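Local coordinates for protein Pre-mRNA splicing factor PRP8 (Cyanidioschyzon merolae, PDB 6NQI) that probably binds spliceosomal snRNAs and introns during pre-mRNA splicing, here represented by its RNase H-like domain, at residues A[59-64]-A[92-96]; A[13-17]-A[84-89]; A[23-28]-A[40-45]. All coordinates share one frame; numbering follows the deposited sequence.

Overall arrangement
Contact 3 pairs two strands of the central mixed sheet and contact 2 joins strand 11-21 of that sheet to the end of strand 81-84. Contact 1 packs two helices, 54-71 and 90-97, near the surface. Contact 2 is the most buried of the three, while contacts 1 and 3 are partly exposed. Contact 1 is apolar, built round an indole. Contact 2 has one backbone bond across it, beside a salt bridge within 13-17 and a bound beta-mercaptoethanol. Contact 3 is a backbone ladder finished by polar side-chain bonds at Asn25. Cys62, on the helix of contact 1, reaches Val14 and Asp16 of contact 2 and Ile28 of contact 3.

Contact 1. Residues A[59-64]-A[92-96]; sequences KWKCAE and PLKTL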
loop_
_atom_site.group_PDB
_atom_site.type_symbol
_atom_site.label_atom_id
_atom_site.label_comp_id
_atom_site.label_asym_id
_atom_site.label_seq_id
_atom_site.Cartn_x
_atom_site.Cartn_y
_atom_site.Cartn_z
ATOM N N LYS A 59 -2.646 7.682 13.637
ATOM C CA LYS A 59 -3.421 6.467 13.833
ATOM C C LYS A 59 -4.889 6.698 13.499
ATOM O O LYS A 59 -5.522 5.863 12.821
ATOM C CB LYS A 59 -3.241 5.954 15.264
ATOM C CG LYS A 59 -4.030 6.656 16.347
ATOM C CD LYS A 59 -3.521 6.187 17.695
ATOM C CE LYS A 59 -4.504 6.483 18.796
ATOM N NZ LYS A 59 -3.989 5.998 20.114
ATOM N N TRP A 60 -5.435 7.853 13.902
ATOM C CA TRP A 60 -6.850 8.099 13.672
ATOM C C TRP A 60 -7.134 8.455 12.220
ATOM O O TRP A 60 -8.156 8.025 11.671
ATOM C CB TRP A 60 -7.356 9.180 14.616
ATOM C CG TRP A 60 -7.623 8.634 15.978
ATOM C CD1 TRP A 60 -6.883 8.829 17.111
ATOM C CD2 TRP A 60 -8.668 7.735 16.336
ATOM N NE1 TRP A 60 -7.430 8.137 18.166
ATOM C CE2 TRP A 60 -8.524 7.450 17.712
ATOM C CE3 TRP A 60 -9.719 7.143 15.627
ATOM C CZ2 TRP A 60 -9.398 6.610 18.393
ATOM C CZ3 TRP A 60 -10.584 6.322 16.300
ATOM C CH2 TRP A 60 -10.421 6.056 17.673
ATOM N N LYS A 61 -6.254 9.235 11.574
ATOM C CA LYS A 61 -6.437 9.492 10.144
ATOM C C LYS A 61 -6.328 8.208 9.328
ATOM O O LYS A 61 -7.070 8.018 8.357
ATOM C CB LYS A 61 -5.452 10.544 9.616
ATOM C CG LYS A 61 -5.856 11.995 9.919
ATOM C CD LYS A 61 -5.482 12.942 8.775
ATOM C CE LYS A 61 -6.625 13.179 7.777
ATOM N NZ LYS A 61 -7.789 13.851 8.428
ATOM N N CYS A 62 -5.435 7.296 9.709
ATOM C CA CYS A 62 -5.369 6.037 8.985
ATOM C C CYS A 62 -6.649 5.223 9.169
ATOM O O CYS A 62 -7.187 4.663 8.199
ATOM C CB CYS A 62 -4.158 5.233 9.434
ATOM S SG CYS A 62 -4.035 3.698 8.466
ATOM N N ALA A 63 -7.146 5.139 10.410
ATOM C CA ALA A 63 -8.398 4.426 10.668
ATOM C C ALA A 63 -9.549 5.023 9.861
ATOM O O ALA A 63 -10.355 4.298 9.257
ATOM C CB ALA A 63 -8.708 4.462 12.162
ATOM N N GLU A 64 -9.653 6.357 9.856
ATOM C CA GLU A 64 -10.723 7.006 9.114
ATOM C C GLU A 64 -10.574 6.771 7.608
ATOM O O GLU A 64 -11.574 6.570 6.899
ATOM C CB GLU A 64 -10.743 8.493 9.473
ATOM C CG GLU A 64 -12.041 9.184 9.127
ATOM C CD GLU A 64 -12.141 9.610 7.675
ATOM O OE1 GLU A 64 -11.082 9.703 6.986
ATOM O OE2 GLU A 64 -13.291 9.881 7.231
ATOM N N PRO A 92 -8.061 2.133 17.122
ATOM C CA PRO A 92 -8.869 3.172 16.447
ATOM C C PRO A 92 -9.715 2.644 15.306
ATOM O O PRO A 92 -10.909 2.965 15.219
ATOM C CB PRO A 92 -7.808 4.171 15.971
ATOM C CG PRO A 92 -6.711 4.052 16.981
ATOM C CD PRO A 92 -6.666 2.580 17.310
ATOM N N LEU A 93 -9.125 1.833 14.426
ATOM C CA LEU A 93 -9.895 1.233 13.343
ATOM C C LEU A 93 -11.116 0.480 13.867
ATOM O O LEU A 93 -12.250 0.730 13.440
ATOM C CB LEU A 93 -9.009 0.302 12.537
ATOM C CG LEU A 93 -9.717 -0.297 11.336
ATOM C CD1 LEU A 93 -10.307 0.804 10.482
ATOM C CD2 LEU A 93 -8.725 -1.116 10.554
ATOM N N LYS A 94 -10.909 -0.451 14.795
ATOM C CA LYS A 94 -12.057 -1.147 15.364
ATOM C C LYS A 94 -13.112 -0.155 15.853
ATOM O O LYS A 94 -14.304 -0.321 15.558
ATOM C CB LYS A 94 -11.596 -2.107 16.460
ATOM C CG LYS A 94 -10.847 -3.306 15.874
ATOM C CD LYS A 94 -10.133 -4.098 16.952
ATOM C CE LYS A 94 -9.505 -5.354 16.387
ATOM N NZ LYS A 94 -10.474 -6.506 16.311
ATOM N N THR A 95 -12.693 0.928 16.536
ATOM C CA THR A 95 -13.677 1.880 17.056
ATOM C C THR A 95 -14.491 2.503 15.930
ATOM O O THR A 95 -15.711 2.646 16.044
ATOM C CB THR A 95 -13.013 3.008 17.845
ATOM O OG1 THR A 95 -12.262 2.468 18.934
ATOM C CG2 THR A 95 -14.087 3.934 18.411
ATOM N N LEU A 96 -13.840 2.862 14.823
ATOM C CA LEU A 96 -14.583 3.494 13.744
ATOM C C LEU A 96 -15.441 2.501 12.969
ATOM O O LEU A 96 -16.329 2.928 12.223
ATOM C CB LEU A 96 -13.634 4.216 12.790
ATOM C CG LEU A 96 -12.752 5.313 13.399
ATOM C CD1 LEU A 96 -12.027 6.143 12.358
ATOM C CD2 LEU A 96 -13.556 6.194 14.322
#
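Trp60 carries its CG beside the backbone N, anti to the carbonyl carbon (chi1 -80°), and this brings the benzene half of the indole up to Pro92. The first torsion of Leu96 is of the same kind and leads its branch back toward segment 59-64. Pro92 CB then sits over one face of the indole, 3.4 Å from the centroid of the Trp60 six-membered ring and 6° off its normal. This is a CH-pi contact. Leu96 comes to the rim instead, with CG in the ring plane and CD2 3.6 Å from Trp60 CZ3. Its other methyl, CD1, lies 3.7 Å from Ala63 CB. Ala63 is small, and its CB rests 3.5 Å from Leu93 N. The chain of Lys59 passes across Pro92, with CE 3.8 Å from Pro92 CG. With an alanine in place of Trp60, Pro92 CB would probably lose the aromatic face beneath it and Leu96 CD2 its neighbour, leaving a gap at the edge of the helix pair. Thr95 adds its CB at the ring edge and turns OG1 back to Asp91 O of its own helix. The segment axes approach to 8.6 Å and run 44° apart. Helices 54-71 and 90-97 both lean on the central sheet: Leu93 touches Ile82 and Leu84 of strand 81-84, and Cys62, linked to beta-mercaptoethanol, touches Val14 and Asp16 of strand 11-21.

Contact 2. Residues A[13-17]-A[84-89]; sequences IVDDR and LAQTAS. With BME (beta-mercaptoethanol), chain C.
Val14 and Leu84 form the tight part of this contact, a parallel bridge between two strands. Ala85 N gives a 2.8 Å hydrogen bond to Val14 O. The two side chains lie side by side, with Val14 CB 3.8 Å from Leu84 CD2. A beta-mercaptoethanol, joined through S2 to Cys62 and probably from the crystallisation liquor, lies next to them. Its O1 is 2.8 Å from Asp16 OD1, to which it donates, and takes weak bonds from the backbone N of Asp16 and of Gln86. Asp16 CG stands between its backbone N and carbonyl carbon (chi1 70°), which turns the carboxylate to that hydroxyl. Arg17 grips Asp15 firmly side-on, NE to OD1 at 2.8 Å and NH2 to OD2 at 2.8 Å. Arg17 N also meets Asp15 OD1, an Asx turn, from the opposite face to NE. The paired groups hold the guanidinium over Ala85 CB, which is 3.9 Å from Arg17 NE. The looser side reaches solvent at Gln86, whose chain lies against Arg17 CG. Strand 11-21 lies between strands 81-84 and 24-32 in the RNase H-like sheet, and Val14 faces Cys62 and Val66 of helix 54-71.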
loop_
_atom_site.group_PDB
_atom_site.type_symbol
_atom_site.label_atom_id
_atom_site.label_comp_id
_atom_site.label_asym_id
_atom_site.label_seq_id
_atom_site.Cartn_x
_atom_site.Cartn_y
_atom_site.Cartn_z
ATOM N N ILE A 13 -3.598 -4.838 2.880
ATOM C CA ILE A 13 -2.423 -4.507 3.674
ATOM C C ILE A 13 -2.336 -2.976 3.783
ATOM O O ILE A 13 -2.206 -2.270 2.769
ATOM C CB ILE A 13 -1.147 -5.086 3.046
ATOM C CG1 ILE A 13 -1.328 -6.526 2.533
ATOM C CG2 ILE A 13 -0.059 -5.104 4.090
ATOM C CD1 ILE A 13 -1.525 -7.624 3.591
ATOM N N VAL A 14 -2.432 -2.451 5.001
ATOM C CA VAL A 14 -2.440 -1.014 5.215
ATOM C C VAL A 14 -1.158 -0.604 5.922
ATOM O O VAL A 14 -0.808 -1.170 6.969
ATOM C CB VAL A 14 -3.677 -0.574 6.005
ATOM C CG1 VAL A 14 -3.827 0.977 5.887
ATOM C CG2 VAL A 14 -4.918 -1.369 5.541
ATOM N N ASP A 15 -0.438 0.344 5.322
ATOM C CA ASP A 15 0.851 0.816 5.827
ATOM C C ASP A 15 0.809 2.339 5.855
ATOM O O ASP A 15 0.714 2.984 4.802
ATOM C CB ASP A 15 1.998 0.291 4.949
ATOM C CG ASP A 15 3.377 0.487 5.571
ATOM O OD1 ASP A 15 3.541 1.319 6.483
ATOM O OD2 ASP A 15 4.326 -0.218 5.153
ATOM N N ASP A 16 0.862 2.917 7.051
ATOM C CA ASP A 16 0.830 4.366 7.183
ATOM C C ASP A 16 2.136 4.926 7.726
ATOM O O ASP A 16 2.209 6.112 8.026
ATOM C CB ASP A 16 -0.367 4.794 8.047
ATOM C CG ASP A 16 -0.205 4.430 9.512
ATOM O OD1 ASP A 16 0.661 3.585 9.842
ATOM O OD2 ASP A 16 -0.983 4.974 10.333
ATOM N N ARG A 17 3.183 4.112 7.788
ATOM C CA ARG A 17 4.462 4.511 8.359
ATOM C C ARG A 17 5.119 5.700 7.644
ATOM O O ARG A 17 6.134 6.215 8.135
ATOM C CB ARG A 17 5.394 3.308 8.361
ATOM C CG ARG A 17 4.993 2.288 9.371
ATOM C CD ARG A 17 5.868 1.070 9.308
ATOM N NE ARG A 17 5.553 0.214 8.167
ATOM C CZ ARG A 17 6.093 -0.992 8.002
ATOM N NH1 ARG A 17 6.953 -1.442 8.915
ATOM N NH2 ARG A 17 5.767 -1.749 6.953
ATOM N N LEU A 84 -2.894 -4.433 9.322
ATOM C CA LEU A 84 -2.284 -3.143 9.610
ATOM C C LEU A 84 -0.804 -3.311 9.892
ATOM O O LEU A 84 -0.393 -4.233 10.605
ATOM C CB LEU A 84 -2.942 -2.466 10.813
ATOM C CG LEU A 84 -4.449 -2.279 10.740
ATOM C CD1 LEU A 84 -4.994 -1.721 12.042
ATOM C CD2 LEU A 84 -4.773 -1.364 9.571
ATOM N N ALA A 85 -0.005 -2.423 9.306
ATOM C CA ALA A 85 1.427 -2.475 9.551
ATOM C C ALA A 85 1.759 -2.012 10.961
ATOM O O ALA A 85 2.707 -2.515 11.567
ATOM C CB ALA A 85 2.174 -1.645 8.509
ATOM N N GLN A 86 1.007 -1.046 11.497
ATOM C CA GLN A 86 1.251 -0.522 12.840
ATOM C C GLN A 86 0.080 -0.839 13.764
ATOM O O GLN A 86 -1.074 -0.509 13.465
ATOM C CB GLN A 86 1.524 0.984 12.804
ATOM C CG GLN A 86 2.977 1.302 12.468
ATOM C CD GLN A 86 3.291 2.798 12.459
ATOM O OE1 GLN A 86 2.442 3.622 12.113
ATOM N NE2 GLN A 86 4.524 3.148 12.836
ATOM N N THR A 87 0.389 -1.440 14.913
ATOM C CA THR A 87 -0.666 -1.929 15.786
ATOM C C THR A 87 -1.398 -0.788 16.473
ATOM O O THR A 87 -2.519 -0.986 16.963
ATOM C CB THR A 87 -0.076 -2.909 16.808
ATOM O OG1 THR A 87 -1.130 -3.583 17.512
ATOM C CG2 THR A 87 0.825 -2.193 17.820
ATOM N N ALA A 88 -0.808 0.416 16.472
ATOM C CA ALA A 88 -1.402 1.554 17.164
ATOM C C ALA A 88 -2.748 1.933 16.579
ATOM O O ALA A 88 -3.589 2.488 17.296
ATOM C CB ALA A 88 -0.465 2.753 17.111
ATOM N N SER A 89 -2.986 1.608 15.312
ATOM C CA SER A 89 -4.251 1.900 14.661
ATOM C C SER A 89 -5.189 0.709 14.664
ATOM O O SER A 89 -6.227 0.758 13.997
ATOM C CB SER A 89 -4.010 2.338 13.221
ATOM O OG SER A 89 -3.017 3.334 13.175
HETATM C C1 BME C . -1.695 1.368 8.843
HETATM C C2 BME C . -2.596 1.450 10.060
HETATM O O1 BME C . -0.418 1.099 9.363
HETATM S S2 BME C . -4.233 2.151 9.738
#

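Contact 3. Residues A[23-28]-A[40-45]; sequences HANGVI and VKIVHR
Asn25 OD1 is gripped by two nitrogens of Arg45. The backbone N of Arg45 gives it a 2.9 Å hydrogen bond, and Arg45 NE adds a weak one at 3.1 Å. The arginine chain bends at chi3 (-62°), and its NE and backbone N converge on the one oxygen. The same oxygen also lies over the centre of the His44 ring, 3.5 Å above its plane. The side chains of Asn25 and His44 lie side by side and point the same way, with amide and ring planes 39° apart. Asn25 ND2 is held as well, by Thr129 O and weakly by Ala132 O. The amide is therefore fixed at both ends, and its rotation is set.

Beyond this polar end the strands pair as an antiparallel ladder. Val43 N bonds Gly26 O at 2.8 Å, while the return bond from Gly26 N to Val43 O is weak. Ile28 and Lys41 exchange two bonds, Ile28 N to Lys41 O at 2.8 Å and Lys41 N to Ile28 O at 2.9 Å. Between these hydrogen-bonded pairs, Val27 and Ile42 form a non-hydrogen-bonded pair. Gly26 offers Val43 no side chain, and Val43 CG2 packs diagonally on Ile28 CG1 at 3.9 Å. On the face of Val27, its CG1 meets Val40 CG1 at 3.6 Å, and Ile42 CG2 lies near Asn25 CB. Lys41 leads its amine away to Ser135 O.

The ladder belongs to the hairpin of strands 24-32 and 37-43 in the central sheet. The strands cross at 149° over these segments. Ile28 and Lys41 face helix 54-71 and touch His65. Val27 and Ile42 face Thr129 of helix 123-130. Strand 11-21 flanks the hairpin beside strand 24-32, and strand 137-141 beside strand 37-43.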
loop_
_atom_site.group_PDB
_atom_site.type_symbol
_atom_site.label_atom_id
_atom_site.label_comp_id
_atom_site.label_asym_id
_atom_site.label_seq_id
_atom_site.Cartn_x
_atom_site.Cartn_y
_atom_site.Cartn_z
ATOM N N HIS A 23 8.762 17.832 6.568
ATOM C CA HIS A 23 8.657 18.889 5.555
ATOM C C HIS A 23 8.296 18.355 4.167
ATOM O O HIS A 23 8.814 18.816 3.148
ATOM C CB HIS A 23 9.934 19.716 5.470
ATOM C CG HIS A 23 10.332 20.409 6.742
ATOM N ND1 HIS A 23 11.338 19.945 7.566
ATOM C CD2 HIS A 23 9.916 21.581 7.280
ATOM C CE1 HIS A 23 11.491 20.780 8.580
ATOM N NE2 HIS A 23 10.643 21.782 8.428
ATOM N N ALA A 24 7.413 17.365 4.118
ATOM C CA ALA A 24 6.933 16.874 2.833
ATOM C C ALA A 24 5.600 16.180 3.044
ATOM O O ALA A 24 5.292 15.727 4.150
ATOM C CB ALA A 24 7.930 15.920 2.168
ATOM N N ASN A 25 4.792 16.151 1.989
ATOM C CA ASN A 25 3.566 15.361 2.025
ATOM C C ASN A 25 3.905 13.894 2.251
ATOM O O ASN A 25 4.828 13.360 1.632
ATOM C CB ASN A 25 2.793 15.501 0.714
ATOM C CG ASN A 25 2.441 16.938 0.376
ATOM O OD1 ASN A 25 2.271 17.784 1.257
ATOM N ND2 ASN A 25 2.298 17.212 -0.912
ATOM N N GLY A 26 3.171 13.255 3.164
ATOM C CA GLY A 26 3.271 11.826 3.393
ATOM C C GLY A 26 2.331 11.025 2.504
ATOM O O GLY A 26 1.662 11.556 1.616
ATOM N N VAL A 27 2.276 9.713 2.768
ATOM C CA VAL A 27 1.447 8.775 2.000
ATOM C C VAL A 27 0.968 7.667 2.932
ATOM O O VAL A 27 1.694 7.242 3.836
ATOM C CB VAL A 27 2.209 8.181 0.786
ATOM C CG1 VAL A 27 1.464 7.014 0.193
ATOM C CG2 VAL A 27 2.384 9.210 -0.306
ATOM N N ILE A 28 -0.261 7.205 2.718
ATOM C CA ILE A 28 -0.771 5.965 3.302
ATOM C C ILE A 28 -1.043 4.972 2.171
ATOM O O ILE A 28 -1.719 5.309 1.188
ATOM C CB ILE A 28 -2.046 6.205 4.131
ATOM C CG1 ILE A 28 -1.736 7.094 5.329
ATOM C CG2 ILE A 28 -2.694 4.820 4.547
ATOM C CD1 ILE A 28 -2.939 7.444 6.150
ATOM N N VAL A 40 -3.040 4.671 -3.115
ATOM C CA VAL A 40 -2.106 5.670 -2.614
ATOM C C VAL A 40 -2.927 6.853 -2.129
ATOM O O VAL A 40 -3.646 7.492 -2.913
ATOM C CB VAL A 40 -1.104 6.101 -3.693
ATOM C CG1 VAL A 40 -0.050 6.981 -3.088
ATOM C CG2 VAL A 40 -0.459 4.899 -4.319
ATOM N N LYS A 41 -2.860 7.122 -0.834
ATOM C CA LYS A 41 -3.527 8.277 -0.255
ATOM C C LYS A 41 -2.447 9.272 0.165
ATOM O O LYS A 41 -1.741 9.044 1.151
ATOM C CB LYS A 41 -4.408 7.851 0.920
ATOM C CG LYS A 41 -4.959 9.002 1.707
ATOM C CD LYS A 41 -6.072 9.748 0.954
ATOM C CE LYS A 41 -6.781 10.742 1.883
ATOM N NZ LYS A 41 -7.849 11.502 1.178
ATOM N N ILE A 42 -2.305 10.360 -0.581
ATOM C CA ILE A 42 -1.309 11.380 -0.248
ATOM C C ILE A 42 -1.828 12.210 0.921
ATOM O O ILE A 42 -2.932 12.753 0.857
ATOM C CB ILE A 42 -0.992 12.263 -1.469
ATOM C CG1 ILE A 42 -0.624 11.375 -2.675
ATOM C CG2 ILE A 42 0.121 13.212 -1.147
ATOM C CD1 ILE A 42 -0.478 12.102 -3.991
ATOM N N VAL A 43 -1.064 12.251 2.015
ATOM C CA VAL A 43 -1.383 13.025 3.220
ATOM C C VAL A 43 -0.668 14.378 3.127
ATOM O O VAL A 43 0.564 14.454 3.225
ATOM C CB VAL A 43 -0.977 12.275 4.495
ATOM C CG1 VAL A 43 -1.214 13.140 5.733
ATOM C CG2 VAL A 43 -1.736 10.956 4.598
ATOM N N HIS A 44 -1.429 15.456 2.946
ATOM C CA HIS A 44 -0.809 16.754 2.732
ATOM C C HIS A 44 -0.146 17.289 3.995
ATOM O O HIS A 44 -0.551 16.974 5.116
ATOM C CB HIS A 44 -1.834 17.753 2.229
ATOM C CG HIS A 44 -1.235 18.835 1.397
ATOM N ND1 HIS A 44 -0.829 20.044 1.922
ATOM C CD2 HIS A 44 -0.935 18.872 0.077
ATOM C CE1 HIS A 44 -0.324 20.785 0.953
ATOM N NE2 HIS A 44 -0.379 20.098 -0.174
ATOM N N ARG A 45 0.866 18.145 3.801
ATOM C CA ARG A 45 1.587 18.693 4.940
ATOM C C ARG A 45 0.711 19.528 5.856
ATOM O O ARG A 45 1.003 19.598 7.054
ATOM C CB ARG A 45 2.722 19.608 4.486
ATOM C CG ARG A 45 3.985 18.979 4.016
ATOM C CD ARG A 45 4.733 20.011 3.208
ATOM N NE ARG A 45 3.896 20.340 2.064
ATOM C CZ ARG A 45 4.215 21.190 1.097
ATOM N NH1 ARG A 45 5.376 21.847 1.119
ATOM N NH2 ARG A 45 3.354 21.391 0.105
#